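Side-chain contacts in arginyl-trna synthetase (PDB 1IQ0), which probably charges tRNA(Arg) with arginine at the expense of ATP, as a monomeric class I aminoacyl-tRNA synthetase: residues R414-I419 and E432-V437; P471-A476 and T579-L584. One frame throughout, in Å; residues are numbered along the deposited sequence.

Interaction 1 (R414-I419 and E432-V437); sequences RRARAI and EAARMV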
loop_
_atom_site.group_PDB
_atom_site.type_symbol
_atom_site.label_atom_id
_atom_site.label_comp_id
_atom_site.label_asym_id
_atom_site.label_seq_id
_atom_site.Cartn_x
_atom_site.Cartn_y
_atom_site.Cartn_z
ATOM N N ARG A 414 -21.743 2.733 12.370
ATOM C CA ARG A 414 -22.759 2.905 13.401
ATOM C C ARG A 414 -22.191 3.801 14.491
ATOM O O ARG A 414 -22.786 4.815 14.858
ATOM C CB ARG A 414 -23.105 1.547 14.013
ATOM C CG ARG A 414 -24.261 1.551 14.994
ATOM C CD ARG A 414 -25.568 1.314 14.265
ATOM N NE ARG A 414 -25.471 0.190 13.332
ATOM C CZ ARG A 414 -25.043 -1.027 13.659
ATOM N NH1 ARG A 414 -24.666 -1.295 14.904
ATOM N NH2 ARG A 414 -24.987 -1.982 12.738
ATOM N N ARG A 415 -21.032 3.408 15.009
ATOM C CA ARG A 415 -20.380 4.157 16.071
ATOM C C ARG A 415 -19.951 5.552 15.620
ATOM O O ARG A 415 -20.048 6.509 16.388
ATOM C CB ARG A 415 -19.179 3.377 16.600
ATOM C CG ARG A 415 -19.520 1.960 17.031
ATOM C CD ARG A 415 -18.446 1.391 17.935
ATOM N NE ARG A 415 -18.704 -0.002 18.292
ATOM C CZ ARG A 415 -18.223 -0.592 19.382
ATOM N NH1 ARG A 415 -17.465 0.093 20.227
ATOM N NH2 ARG A 415 -18.490 -1.870 19.629
ATOM N N ALA A 416 -19.485 5.668 14.380
ATOM C CA ALA A 416 -19.063 6.961 13.855
ATOM C C ALA A 416 -20.256 7.902 13.818
ATOM O O ALA A 416 -20.133 9.086 14.129
ATOM C CB ALA A 416 -18.495 6.809 12.461
ATOM N N ARG A 417 -21.406 7.358 13.432
ATOM C CA ARG A 417 -22.647 8.119 13.336
ATOM C C ARG A 417 -22.980 8.765 14.682
ATOM O O ARG A 417 -23.340 9.940 14.748
ATOM C CB ARG A 417 -23.789 7.190 12.909
ATOM C CG ARG A 417 -25.017 7.892 12.336
ATOM C CD ARG A 417 -24.670 8.640 11.056
ATOM N NE ARG A 417 -25.842 8.956 10.241
ATOM C CZ ARG A 417 -26.838 9.752 10.618
ATOM N NH1 ARG A 417 -26.821 10.328 11.813
ATOM N NH2 ARG A 417 -27.852 9.976 9.793
ATOM N N ALA A 418 -22.850 7.994 15.756
ATOM C CA ALA A 418 -23.141 8.503 17.088
ATOM C C ALA A 418 -22.166 9.613 17.467
ATOM O O ALA A 418 -22.544 10.588 18.116
ATOM C CB ALA A 418 -23.071 7.371 18.110
ATOM N N ILE A 419 -20.911 9.462 17.054
ATOM C CA ILE A 419 -19.884 10.453 17.350
ATOM C C ILE A 419 -20.167 11.779 16.645
ATOM O O ILE A 419 -19.925 12.849 17.202
ATOM C CB ILE A 419 -18.487 9.952 16.923
ATOM C CG1 ILE A 419 -18.143 8.664 17.675
ATOM C CG2 ILE A 419 -17.432 11.010 17.224
ATOM C CD1 ILE A 419 -16.833 8.033 17.238
ATOM N N GLU A 432 -22.899 10.964 5.413
ATOM C CA GLU A 432 -21.674 11.051 4.637
ATOM C C GLU A 432 -20.497 11.278 5.590
ATOM O O GLU A 432 -19.412 10.725 5.399
ATOM C CB GLU A 432 -21.755 12.200 3.630
ATOM C CG GLU A 432 -20.468 12.409 2.849
ATOM C CD GLU A 432 -20.149 11.252 1.914
ATOM O OE1 GLU A 432 -20.341 10.082 2.302
ATOM O OE2 GLU A 432 -19.691 11.521 0.785
ATOM N N ALA A 433 -20.723 12.087 6.622
ATOM C CA ALA A 433 -19.686 12.376 7.609
ATOM C C ALA A 433 -19.299 11.106 8.361
ATOM O O ALA A 433 -18.117 10.850 8.597
ATOM C CB ALA A 433 -20.175 13.429 8.596
ATOM N N ALA A 434 -20.302 10.317 8.738
ATOM C CA ALA A 434 -20.054 9.075 9.465
ATOM C C ALA A 434 -19.297 8.076 8.584
ATOM O O ALA A 434 -18.395 7.387 9.057
ATOM C CB ALA A 434 -21.371 8.466 9.937
ATOM N N ARG A 435 -19.663 8.007 7.309
ATOM C CA ARG A 435 -19.006 7.089 6.376
ATOM C C ARG A 435 -17.515 7.403 6.269
ATOM O O ARG A 435 -16.671 6.505 6.309
ATOM C CB ARG A 435 -19.638 7.190 4.983
ATOM C CG ARG A 435 -19.085 6.172 3.978
ATOM C CD ARG A 435 -19.566 6.457 2.559
ATOM N NE ARG A 435 -18.944 7.656 1.999
ATOM C CZ ARG A 435 -17.665 7.737 1.639
ATOM N NH1 ARG A 435 -16.866 6.684 1.772
ATOM N NH2 ARG A 435 -17.179 8.875 1.158
ATOM N N MET A 436 -17.198 8.687 6.133
ATOM C CA MET A 436 -15.814 9.120 6.006
ATOM C C MET A 436 -14.996 8.787 7.236
ATOM O O MET A 436 -13.854 8.337 7.124
ATOM C CB MET A 436 -15.748 10.624 5.740
ATOM C CG MET A 436 -16.288 11.018 4.384
ATOM S SD MET A 436 -15.883 12.712 3.931
ATOM C CE MET A 436 -16.714 12.821 2.335
ATOM N N VAL A 437 -15.577 9.011 8.411
ATOM C CA VAL A 437 -14.884 8.729 9.660
ATOM C C VAL A 437 -14.645 7.230 9.851
ATOM O O VAL A 437 -13.556 6.817 10.254
ATOM C CB VAL A 437 -15.673 9.289 10.862
ATOM C CG1 VAL A 437 -14.985 8.927 12.162
ATOM C CG2 VAL A 437 -15.789 10.802 10.731
#

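Interaction 2 (P471-A476 and T579-L584); sequences PYVQYA and TGLDLL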
loop_
_atom_site.group_PDB
_atom_site.type_symbol
_atom_site.label_atom_id
_atom_site.label_comp_id
_atom_site.label_asym_id
_atom_site.label_seq_id
_atom_site.Cartn_x
_atom_site.Cartn_y
_atom_site.Cartn_z
ATOM N N PRO A 471 -9.253 9.128 12.247
ATOM C CA PRO A 471 -10.109 10.263 12.619
ATOM C C PRO A 471 -9.302 11.409 13.252
ATOM O O PRO A 471 -9.630 12.577 13.064
ATOM C CB PRO A 471 -11.104 9.634 13.587
ATOM C CG PRO A 471 -11.271 8.245 13.008
ATOM C CD PRO A 471 -9.828 7.857 12.726
ATOM N N TYR A 472 -8.249 11.065 13.993
ATOM C CA TYR A 472 -7.375 12.064 14.617
ATOM C C TYR A 472 -6.789 12.957 13.527
ATOM O O TYR A 472 -6.874 14.183 13.608
ATOM C CB TYR A 472 -6.233 11.379 15.376
ATOM C CG TYR A 472 -5.201 12.319 15.983
ATOM C CD1 TYR A 472 -5.492 13.080 17.122
ATOM C CD2 TYR A 472 -3.926 12.428 15.431
ATOM C CE1 TYR A 472 -4.536 13.917 17.690
ATOM C CE2 TYR A 472 -2.966 13.256 15.986
ATOM C CZ TYR A 472 -3.271 13.998 17.114
ATOM O OH TYR A 472 -2.301 14.810 17.664
ATOM N N VAL A 473 -6.203 12.340 12.504
ATOM C CA VAL A 473 -5.614 13.099 11.405
ATOM C C VAL A 473 -6.701 13.853 10.638
ATOM O O VAL A 473 -6.500 15.002 10.225
ATOM C CB VAL A 473 -4.847 12.179 10.425
ATOM C CG1 VAL A 473 -4.182 13.014 9.332
ATOM C CG2 VAL A 473 -3.806 11.356 11.188
ATOM N N GLN A 474 -7.857 13.218 10.448
ATOM C CA GLN A 474 -8.949 13.876 9.735
ATOM C C GLN A 474 -9.395 15.132 10.491
ATOM O O GLN A 474 -9.655 16.171 9.886
ATOM C CB GLN A 474 -10.141 12.927 9.567
ATOM C CG GLN A 474 -9.918 11.746 8.613
ATOM C CD GLN A 474 -11.149 10.852 8.511
ATOM O OE1 GLN A 474 -11.698 10.418 9.526
ATOM N NE2 GLN A 474 -11.588 10.574 7.289
ATOM N N TYR A 475 -9.468 15.034 11.815
ATOM C CA TYR A 475 -9.893 16.163 12.639
ATOM C C TYR A 475 -8.915 17.339 12.534
ATOM O O TYR A 475 -9.325 18.497 12.495
ATOM C CB TYR A 475 -10.027 15.735 14.103
ATOM C CG TYR A 475 -10.671 16.796 14.963
ATOM C CD1 TYR A 475 -12.022 17.116 14.811
ATOM C CD2 TYR A 475 -9.923 17.516 15.895
ATOM C CE1 TYR A 475 -12.613 18.125 15.566
ATOM C CE2 TYR A 475 -10.504 18.531 16.654
ATOM C CZ TYR A 475 -11.849 18.831 16.484
ATOM O OH TYR A 475 -12.426 19.837 17.224
ATOM N N ALA A 476 -7.623 17.037 12.491
ATOM C CA ALA A 476 -6.610 18.076 12.362
ATOM C C ALA A 476 -6.812 18.787 11.023
ATOM O O ALA A 476 -6.647 20.003 10.924
ATOM C CB ALA A 476 -5.206 17.461 12.438
ATOM N N THR A 579 -3.775 15.627 1.083
ATOM C CA THR A 579 -3.046 14.839 0.096
ATOM C C THR A 579 -2.542 13.535 0.716
ATOM O O THR A 579 -2.733 12.460 0.151
ATOM C CB THR A 579 -1.862 15.650 -0.472
ATOM O OG1 THR A 579 -2.381 16.760 -1.215
ATOM C CG2 THR A 579 -0.991 14.786 -1.398
ATOM N N GLY A 580 -1.908 13.634 1.884
ATOM C CA GLY A 580 -1.410 12.447 2.560
ATOM C C GLY A 580 -2.524 11.448 2.844
ATOM O O GLY A 580 -2.399 10.262 2.554
ATOM N N LEU A 581 -3.624 11.931 3.407
ATOM C CA LEU A 581 -4.767 11.078 3.725
ATOM C C LEU A 581 -5.268 10.342 2.482
ATOM O O LEU A 581 -5.564 9.149 2.524
ATOM C CB LEU A 581 -5.889 11.934 4.315
ATOM C CG LEU A 581 -6.265 11.774 5.797
ATOM C CD1 LEU A 581 -5.192 11.049 6.587
ATOM C CD2 LEU A 581 -6.541 13.150 6.367
ATOM N N ASP A 582 -5.350 11.070 1.376
ATOM C CA ASP A 582 -5.812 10.517 0.118
ATOM C C ASP A 582 -4.943 9.356 -0.372
ATOM O O ASP A 582 -5.450 8.395 -0.948
ATOM C CB ASP A 582 -5.845 11.611 -0.950
ATOM C CG ASP A 582 -6.347 11.096 -2.286
ATOM O OD1 ASP A 582 -7.555 10.794 -2.381
ATOM O OD2 ASP A 582 -5.532 10.988 -3.233
ATOM N N LEU A 583 -3.637 9.444 -0.140
ATOM C CA LEU A 583 -2.729 8.391 -0.579
ATOM C C LEU A 583 -2.925 7.099 0.218
ATOM O O LEU A 583 -2.435 6.045 -0.169
ATOM C CB LEU A 583 -1.278 8.868 -0.473
ATOM C CG LEU A 583 -0.914 10.076 -1.340
ATOM C CD1 LEU A 583 0.572 10.415 -1.160
ATOM C CD2 LEU A 583 -1.225 9.768 -2.806
ATOM N N LEU A 584 -3.643 7.191 1.331
ATOM C CA LEU A 584 -3.931 6.031 2.167
ATOM C C LEU A 584 -5.413 5.690 1.987
ATOM O O LEU A 584 -5.995 4.938 2.767
ATOM C CB LEU A 584 -3.641 6.344 3.640
ATOM C CG LEU A 584 -2.238 6.867 4.002
ATOM C CD1 LEU A 584 -2.168 7.032 5.517
ATOM C CD2 LEU A 584 -1.139 5.910 3.523
#

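Interaction 1 (R414-I419 and E432-V437)
The guanidinium of Arg417 is gripped by two carboxylates: NE forms a salt bridge with Glu431, one residue before the 432-437 segment, and NH1 forms another with Glu421, a turn further along its own helix. Arg417 thus pins together the two arms of a helical hairpin, helix 405-423 followed after a short loop by helix 430-448, in the connection between parallel strands 380-390 and 455-457 of the class I catalytic domain. The arms are splayed, at 124° between the segments, and pass with axes 8.0 Å apart where the alanines Ala416 and Ala434 meet. Ala434 CB points into the partner helix, 3.6 Å from Arg417 CA. The Arg417 chain, bent at chi2 (63°), lays its CD 3.5 Å from the same methyl before turning off to the acids. One residue before Arg417 on the same helix, Ala416 CB points at 432-437, 4.2 Å from Ala434 CB and 3.5 Å from Ala434 O. No hydrogen bond joins the two segments. Within 432-437, Arg435 NE makes a salt bridge to Glu432 OE1 at 2.8 Å, on the syn side of the carboxylate but tilted 27° out of its plane. Val437 closes the row one helical turn beyond Ala434, its CB and CG1 each 4.1 Å from Ala416 CB.

Interaction 2 (P471-A476 and T579-L584)
Leu581 reaches across from its helix with both branches turned onto Val473, and the two side chains slide past one another in opposite directions. The fork of the leucine straddles a single methyl: Val473 CG1 lies 3.5 Å from Leu581 CD1 and 3.8 Å from Leu581 CD2. That methyl stands anti to the Val473 backbone N (chi1 -177°). Leu581 CD1 also passes over the valine branch point, 4.0 Å from Val473 CB, while CD2 lies beside the neighbouring residue, 4.2 Å from Gln474 CA. The leucine torsions, chi1 -111° and chi2 16°, are off the staggered values, so the placing of its two methyls is less certain. The contact joins helix 470-487 to helix 562-583, the helices that open and close the mainly helical DALR anticodon-binding region, 7.8 Å apart between Gln474 CA and Leu581 CA. It is wholly apolar and buried. Ile586, in the C-terminal tail, touches both Gln474 and Leu581. The amide of Gln474 turns away from the leucine, NE2 being hydrogen-bonded to the carbonyl oxygen of Pro587, and the aliphatic part of the chain flanks the contact, with Gln474 CG 4.3 Å from Leu581 CD2.

Interactions 1 and 2 have centres about 15 Å apart and follow one another along the chain, the first in the catalytic domain and the second in the anticodon-binding domain. They meet directly through Gln474: its NE2 lies 3.2 Å from Met436 O, a probable hydrogen bond, and its OE1 is 3.6 Å from Val437 CA. Pro471 CG packs against the backbone, 3.9 Å from Val437 O. Segment 432-437 thus packs on 414-419 and also on the first helix of the next domain. From 579-584, Asp582 touches Arg134 and Leu583 touches Ile135 and Tyr138 on helix 120-138, whose first residues, Val120 to His122, fall in the predicted HIGH region, which in class I synthetases helps form the ATP site.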